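Local coordinates for nisin immunity protein (Lactococcus lactis subsp. lactis, PDB 5XHB) that helps protect the nisin-producing bacterium against nisin supplied from outside the cell, and is made as a membrane-anchored lipoprotein, at residues 29-40 with 76-87. Numbering follows the deposited sequence.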
ATOM      1  N   VAL A  29      -7.303   7.768  -5.185  1.00 10.29           N
ATOM      2  CA  VAL A  29      -6.180   8.246  -5.988  1.00 11.35           C
ATOM      3  C   VAL A  29      -5.036   7.242  -5.895  1.00 12.35           C
ATOM      4  O   VAL A  29      -4.563   6.925  -4.799  1.00 13.83           O
ATOM      5  CB  VAL A  29      -5.671   9.622  -5.524  1.00 13.44           C
ATOM      6  CG1 VAL A  29      -4.701  10.209  -6.555  1.00 15.00           C
ATOM      7  CG2 VAL A  29      -6.854  10.578  -5.289  1.00 13.94           C
ATOM      8  N   THR A  30      -4.590   6.756  -7.046  1.00 12.38           N
ATOM      9  CA  THR A  30      -3.503   5.791  -7.110  1.00 11.43           C
ATOM     10  C   THR A  30      -2.147   6.469  -7.208  1.00 12.62           C
ATOM     11  O   THR A  30      -2.059   7.686  -7.375  1.00 13.25           O
ATOM     12  CB  THR A  30      -3.613   4.878  -8.332  1.00 11.45           C
ATOM     13  OG1 THR A  30      -3.302   5.652  -9.496  1.00 13.09           O
ATOM     14  CG2 THR A  30      -5.027   4.300  -8.469  1.00 10.99           C
ATOM     15  N   ASP A  31      -1.094   5.653  -7.159  1.00 12.26           N
ATOM     16  CA  ASP A  31       0.269   6.145  -7.331  1.00 12.75           C
ATOM     17  C   ASP A  31       0.712   6.042  -8.798  1.00 20.19           C
ATOM     18  O   ASP A  31       1.900   6.200  -9.109  1.00 18.80           O
ATOM     19  CB  ASP A  31       1.231   5.357  -6.441  1.00 14.20           C
ATOM     20  CG  ASP A  31       2.544   6.114  -6.184  1.00 22.06           C
ATOM     21  OD1 ASP A  31       2.493   7.339  -5.971  1.00 26.29           O
ATOM     22  OD2 ASP A  31       3.620   5.473  -6.201  1.00 27.46           O
ATOM     23  N   LYS A  32      -0.237   5.756  -9.691  1.00 14.88           N
ATOM     24  CA  LYS A  32       0.039   5.683 -11.132  1.00 14.99           C
ATOM     25  C   LYS A  32       0.013   7.066 -11.772  1.00 16.44           C
ATOM     26  O   LYS A  32      -1.055   7.615 -12.004  1.00 14.04           O
ATOM     27  CB  LYS A  32      -0.985   4.782 -11.832  1.00 16.67           C
ATOM     28  CG  LYS A  32      -0.984   3.352 -11.330  1.00 14.85           C
ATOM     29  CD  LYS A  32       0.154   2.523 -11.967  1.00 17.56           C
ATOM     30  CE  LYS A  32       0.109   1.078 -11.451  1.00 17.85           C
ATOM     31  NZ  LYS A  32       0.946   0.094 -12.233  1.00 19.36           N
ATOM     32  N   GLU A  33       1.179   7.626 -12.079  1.00 16.35           N
ATOM     33  CA  GLU A  33       1.206   8.972 -12.651  1.00 16.29           C
ATOM     34  C   GLU A  33       0.868   8.930 -14.134  1.00 17.72           C
ATOM     35  O   GLU A  33       1.286   8.020 -14.856  1.00 18.57           O
ATOM     36  CB  GLU A  33       2.577   9.632 -12.429  1.00 19.46           C
ATOM     37  CG  GLU A  33       2.723  10.976 -13.130  1.00 21.00           C
ATOM     38  CD  GLU A  33       4.046  11.672 -12.837  1.00 28.89           C
ATOM     39  OE1 GLU A  33       4.891  11.101 -12.116  1.00 27.78           O
ATOM     40  OE2 GLU A  33       4.230  12.803 -13.331  1.00 27.55           O
ATOM     41  N   ILE A  34       0.084   9.905 -14.578  1.00 18.79           N
ATOM     42  CA  ILE A  34      -0.265  10.059 -15.987  1.00 20.22           C
ATOM     43  C   ILE A  34       0.482  11.254 -16.585  1.00 22.49           C
ATOM     44  O   ILE A  34       0.337  12.371 -16.092  1.00 20.49           O
ATOM     45  CB  ILE A  34      -1.780  10.291 -16.167  1.00 20.99           C
ATOM     46  CG1 ILE A  34      -2.593   9.201 -15.462  1.00 22.16           C
ATOM     47  CG2 ILE A  34      -2.150  10.400 -17.643  1.00 19.42           C
ATOM     48  CD1 ILE A  34      -2.286   7.815 -15.944  1.00 23.16           C
ATOM     49  N   PRO A  35       1.271  11.033 -17.649  1.00 24.98           N
ATOM     50  CA  PRO A  35       1.971  12.176 -18.256  1.00 26.00           C
ATOM     51  C   PRO A  35       0.988  13.198 -18.808  1.00 29.23           C
ATOM     52  O   PRO A  35      -0.089  12.825 -19.283  1.00 27.70           O
ATOM     53  CB  PRO A  35       2.791  11.540 -19.390  1.00 33.37           C
ATOM     54  CG  PRO A  35       2.824  10.066 -19.089  1.00 28.34           C
ATOM     55  CD  PRO A  35       1.519   9.781 -18.387  1.00 28.46           C
ATOM     56  N   GLN A  36       1.354  14.474 -18.750  1.00 29.23           N
ATOM     57  CA  GLN A  36       0.453  15.549 -19.146  1.00 28.97           C
ATOM     58  C   GLN A  36      -0.029  15.371 -20.581  1.00 25.67           C
ATOM     59  O   GLN A  36      -1.150  15.732 -20.915  1.00 30.35           O
ATOM     60  CB  GLN A  36       1.146  16.907 -18.983  1.00 32.42           C
ATOM     61  CG  GLN A  36       0.196  18.072 -18.740  1.00 38.35           C
ATOM     62  CD  GLN A  36      -0.309  18.691 -20.022  1.00 38.89           C
ATOM     63  OE1 GLN A  36       0.233  18.442 -21.098  1.00 44.99           O
ATOM     64  NE2 GLN A  36      -1.345  19.513 -19.914  1.00 40.41           N
ATOM     65  N   GLU A  37       0.822  14.798 -21.421  1.00 26.56           N
ATOM     66  CA  GLU A  37       0.485  14.623 -22.832  1.00 35.53           C
ATOM     67  C   GLU A  37      -0.635  13.605 -23.042  1.00 36.99           C
ATOM     68  O   GLU A  37      -1.265  13.585 -24.097  1.00 33.06           O
ATOM     69  CB  GLU A  37       1.724  14.208 -23.634  1.00 36.37           C
ATOM     70  CG  GLU A  37       2.581  13.121 -22.994  1.00 41.05           C
ATOM     71  CD  GLU A  37       3.604  13.669 -21.993  1.00 46.80           C
ATOM     72  OE1 GLU A  37       4.723  13.113 -21.933  1.00 52.72           O
ATOM     73  OE2 GLU A  37       3.290  14.639 -21.260  1.00 41.76           O
ATOM     74  N   ASN A  38      -0.888  12.773 -22.035  1.00 31.74           N
ATOM     75  CA  ASN A  38      -1.941  11.764 -22.115  1.00 25.64           C
ATOM     76  C   ASN A  38      -3.232  12.192 -21.429  1.00 29.91           C
ATOM     77  O   ASN A  38      -4.186  11.417 -21.335  1.00 27.71           O
ATOM     78  CB  ASN A  38      -1.451  10.449 -21.510  1.00 25.95           C
ATOM     79  CG  ASN A  38      -0.451   9.740 -22.402  1.00 35.48           C
ATOM     80  OD1 ASN A  38      -0.570   9.777 -23.626  1.00 38.45           O
ATOM     81  ND2 ASN A  38       0.542   9.094 -21.797  1.00 33.34           N
ATOM     82  N   VAL A  39      -3.267  13.427 -20.943  1.00 23.96           N
ATOM     83  CA  VAL A  39      -4.436  13.909 -20.236  1.00 24.59           C
ATOM     84  C   VAL A  39      -5.298  14.721 -21.188  1.00 31.88           C
ATOM     85  O   VAL A  39      -4.802  15.609 -21.881  1.00 31.49           O
ATOM     86  CB  VAL A  39      -4.038  14.749 -19.007  1.00 28.96           C
ATOM     87  CG1 VAL A  39      -5.243  15.445 -18.417  1.00 25.89           C
ATOM     88  CG2 VAL A  39      -3.367  13.862 -17.969  1.00 26.18           C
ATOM     89  N   ASN A  40      -6.585  14.402 -21.246  1.00 29.46           N
ATOM     90  CA  ASN A  40      -7.487  15.103 -22.151  1.00 34.23           C
ATOM     91  C   ASN A  40      -8.486  15.991 -21.414  1.00 36.08           C
ATOM     92  O   ASN A  40      -8.107  16.748 -20.525  1.00 40.29           O
ATOM     93  CB  ASN A  40      -8.211  14.098 -23.044  1.00 33.73           C
ATOM     94  CG  ASN A  40      -7.260  13.371 -23.981  1.00 37.91           C
ATOM     95  OD1 ASN A  40      -6.107  13.777 -24.156  1.00 38.67           O
ATOM     96  ND2 ASN A  40      -7.742  12.300 -24.599  1.00 38.23           N
ATOM     97  N   TYR A  76      -9.887  14.474 -14.791  1.00 17.86           N
ATOM     98  CA  TYR A  76      -9.743  14.457 -16.242  1.00 21.28           C
ATOM     99  C   TYR A  76      -9.934  13.067 -16.824  1.00 22.07           C
ATOM    100  O   TYR A  76      -9.682  12.064 -16.150  1.00 20.90           O
ATOM    101  CB  TYR A  76      -8.352  14.934 -16.649  1.00 22.10           C
ATOM    102  CG  TYR A  76      -8.009  16.298 -16.157  1.00 21.90           C
ATOM    103  CD1 TYR A  76      -7.563  16.493 -14.858  1.00 21.19           C
ATOM    104  CD2 TYR A  76      -8.122  17.399 -16.989  1.00 27.08           C
ATOM    105  CE1 TYR A  76      -7.241  17.749 -14.401  1.00 23.20           C
ATOM    106  CE2 TYR A  76      -7.803  18.665 -16.534  1.00 28.51           C
ATOM    107  CZ  TYR A  76      -7.370  18.832 -15.243  1.00 24.69           C
ATOM    108  OH  TYR A  76      -7.051  20.086 -14.783  1.00 26.60           O
ATOM    109  N   GLU A  77     -10.322  13.001 -18.090  1.00 24.06           N
ATOM    110  CA  GLU A  77     -10.252  11.728 -18.789  1.00 21.42           C
ATOM    111  C   GLU A  77      -8.909  11.629 -19.500  1.00 22.73           C
ATOM    112  O   GLU A  77      -8.491  12.577 -20.171  1.00 27.06           O
ATOM    113  CB  GLU A  77     -11.408  11.571 -19.779  1.00 25.11           C
ATOM    114  CG  GLU A  77     -11.429  10.195 -20.438  1.00 25.89           C
ATOM    115  CD  GLU A  77     -12.603  10.016 -21.379  1.00 40.68           C
ATOM    116  OE1 GLU A  77     -13.281  11.022 -21.678  1.00 40.36           O
ATOM    117  OE2 GLU A  77     -12.842   8.870 -21.823  1.00 42.40           O
ATOM    118  N   ALA A  78      -8.223  10.494 -19.345  1.00 18.29           N
ATOM    119  CA  ALA A  78      -6.947  10.285 -20.017  1.00 17.64           C
ATOM    120  C   ALA A  78      -7.150   9.652 -21.403  1.00 23.95           C
ATOM    121  O   ALA A  78      -8.260   9.268 -21.762  1.00 23.67           O
ATOM    122  CB  ALA A  78      -6.028   9.419 -19.161  1.00 22.80           C
ATOM    123  N   SER A  79      -6.076   9.531 -22.175  1.00 25.21           N
ATOM    124  CA  SER A  79      -6.199   9.066 -23.556  1.00 25.75           C
ATOM    125  C   SER A  79      -6.629   7.600 -23.661  1.00 29.56           C
ATOM    126  O   SER A  79      -7.077   7.165 -24.723  1.00 27.26           O
ATOM    127  CB  SER A  79      -4.880   9.278 -24.302  1.00 30.31           C
ATOM    128  OG  SER A  79      -3.834   8.538 -23.707  1.00 33.52           O
ATOM    129  N   ASP A  80      -6.504   6.843 -22.572  1.00 27.13           N
ATOM    130  CA  ASP A  80      -6.949   5.444 -22.564  1.00 25.79           C
ATOM    131  C   ASP A  80      -8.345   5.304 -21.942  1.00 24.85           C
ATOM    132  O   ASP A  80      -8.793   4.195 -21.629  1.00 21.28           O
ATOM    133  CB  ASP A  80      -5.932   4.554 -21.830  1.00 25.95           C
ATOM    134  CG  ASP A  80      -5.897   4.791 -20.320  1.00 29.67           C
ATOM    135  OD1 ASP A  80      -6.321   5.871 -19.847  1.00 21.66           O
ATOM    136  OD2 ASP A  80      -5.422   3.883 -19.595  1.00 27.09           O
ATOM    137  N   LYS A  81      -9.011   6.440 -21.771  1.00 22.30           N
ATOM    138  CA  LYS A  81     -10.355   6.534 -21.200  1.00 23.09           C
ATOM    139  C   LYS A  81     -10.414   6.247 -19.696  1.00 23.27           C
ATOM    140  O   LYS A  81     -11.495   6.196 -19.118  1.00 22.16           O
ATOM    141  CB  LYS A  81     -11.331   5.606 -21.941  1.00 29.73           C
ATOM    142  CG  LYS A  81     -11.525   5.959 -23.412  1.00 32.16           C
ATOM    143  CD  LYS A  81     -12.421   4.932 -24.116  1.00 34.88           C
ATOM    144  CE  LYS A  81     -12.660   5.324 -25.570  1.00 39.55           C
ATOM    145  NZ  LYS A  81     -13.362   4.254 -26.340  1.00 41.84           N
ATOM    146  N   SER A  82      -9.263   6.103 -19.044  1.00 19.72           N
ATOM    147  CA  SER A  82      -9.269   6.034 -17.588  1.00 17.13           C
ATOM    148  C   SER A  82      -9.427   7.456 -17.044  1.00 22.21           C
ATOM    149  O   SER A  82      -9.303   8.427 -17.792  1.00 21.60           O
ATOM    150  CB  SER A  82      -7.989   5.367 -17.060  1.00 23.39           C
ATOM    151  OG  SER A  82      -6.873   6.197 -17.320  1.00 25.66           O
ATOM    152  N   LEU A  83      -9.741   7.595 -15.760  1.00 16.77           N
ATOM    153  CA  LEU A  83      -9.847   8.931 -15.169  1.00 17.39           C
ATOM    154  C   LEU A  83      -8.607   9.251 -14.343  1.00 18.53           C
ATOM    155  O   LEU A  83      -7.956   8.351 -13.814  1.00 13.22           O
ATOM    156  CB  LEU A  83     -11.093   9.048 -14.286  1.00 16.07           C
ATOM    157  CG  LEU A  83     -12.435   8.800 -14.956  1.00 18.65           C
ATOM    158  CD1 LEU A  83     -13.543   8.877 -13.917  1.00 21.08           C
ATOM    159  CD2 LEU A  83     -12.656   9.820 -16.057  1.00 26.45           C
ATOM    160  N   CYS A  84      -8.276  10.531 -14.227  1.00 15.66           N
ATOM    161  CA  CYS A  84      -7.172  10.916 -13.361  1.00 13.57           C
ATOM    162  C   CYS A  84      -7.455  12.244 -12.672  1.00 15.91           C
ATOM    163  O   CYS A  84      -8.407  12.956 -13.019  1.00 19.51           O
ATOM    164  CB  CYS A  84      -5.862  10.985 -14.153  1.00 18.27           C
ATOM    165  SG  CYS A  84      -5.870  12.215 -15.481  1.00 21.89           S
HETATM  166  N   MSE A  85      -6.636  12.558 -11.673  1.00 12.88           N
HETATM  167  CA  MSE A  85      -6.856  13.730 -10.860  1.00 13.93           C
HETATM  168  C   MSE A  85      -5.609  14.583 -10.844  1.00 14.36           C
HETATM  169  O   MSE A  85      -4.498  14.063 -10.762  1.00 15.24           O
HETATM  170  CB  MSE A  85      -7.242  13.343  -9.439  1.00 13.74           C
HETATM  171  CG  MSE A  85      -7.511  14.556  -8.558  1.00 15.69           C
HETATM  172 SE   MSE A  85      -8.125  14.025  -6.795  1.00 26.99          SE
HETATM  173  CE  MSE A  85      -9.857  13.238  -7.310  1.00 17.90           C
ATOM    174  N   GLY A  86      -5.788  15.896 -10.930  1.00 17.56           N
ATOM    175  CA  GLY A  86      -4.653  16.794 -10.789  1.00 18.03           C
ATOM    176  C   GLY A  86      -4.195  16.822  -9.343  1.00 15.28           C
ATOM    177  O   GLY A  86      -4.987  17.115  -8.439  1.00 16.24           O
ATOM    178  N   ILE A  87      -2.925  16.487  -9.120  1.00 13.40           N
ATOM    179  CA  ILE A  87      -2.329  16.553  -7.800  1.00 13.69           C
ATOM    180  C   ILE A  87      -1.066  17.397  -7.889  1.00 14.99           C
ATOM    181  O   ILE A  87      -0.072  16.971  -8.477  1.00 13.78           O
ATOM    182  CB  ILE A  87      -1.937  15.176  -7.222  1.00 17.19           C
ATOM    183  CG1 ILE A  87      -3.052  14.136  -7.425  1.00 14.55           C
ATOM    184  CG2 ILE A  87      -1.586  15.334  -5.740  1.00 16.38           C
ATOM    185  CD1 ILE A  87      -4.306  14.418  -6.660  1.00 20.87           C
TER
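Asn40 N donates to Glu77 O at 2.8 Å, and Ser79 N donates to Asn38 O over the same distance; these two backbone bonds flank Val39 and Ala78, an antiparallel non-hydrogen-bonded pair, and hold the strand ends together on either side of it. Together they join the start of strand 39-53 to the end of strand 67-78, neighbours in the antiparallel sheet of the N-terminal half. Just beyond the pair, the type I turn from Ala78 to Lys81 lies in the loop of the β-hairpin formed by strands 67-78 and 83-87. In the same loop, Asp80 OD1 accepts from both Ser82 OG, on its syn lone pair, and Ser82 N, from above the carboxylate plane; the latter bond makes an Asx turn.

Packing starts at Val39, whose two methyls divide the work. CG1, anti to the backbone N (chi1 170°), lies 3.6 Å from Tyr76 CB and approaches the ring obliquely, while CG2 reaches Cys84 SG on the far arm of the hairpin. At the ring's edge, near its plane, Asn40 O sits 3.6 Å from Tyr76 CD2; Tyr91 makes an edge-to-face contact with the same ring. Ile34, on the link between strands 25-33 and 39-53, brings CG1 to 3.9 Å from Cys84 CB and CG2 near Ala78 CB. Farther along, Val29 and Met85, a selenomethionine, also touch Phe20. Their side chains cross at about a right angle, with Val29 CG2 4.0 Å from Met85 SE, and the other methyl, Val29 CG1, stands 4.2 Å from Ile87 CD1.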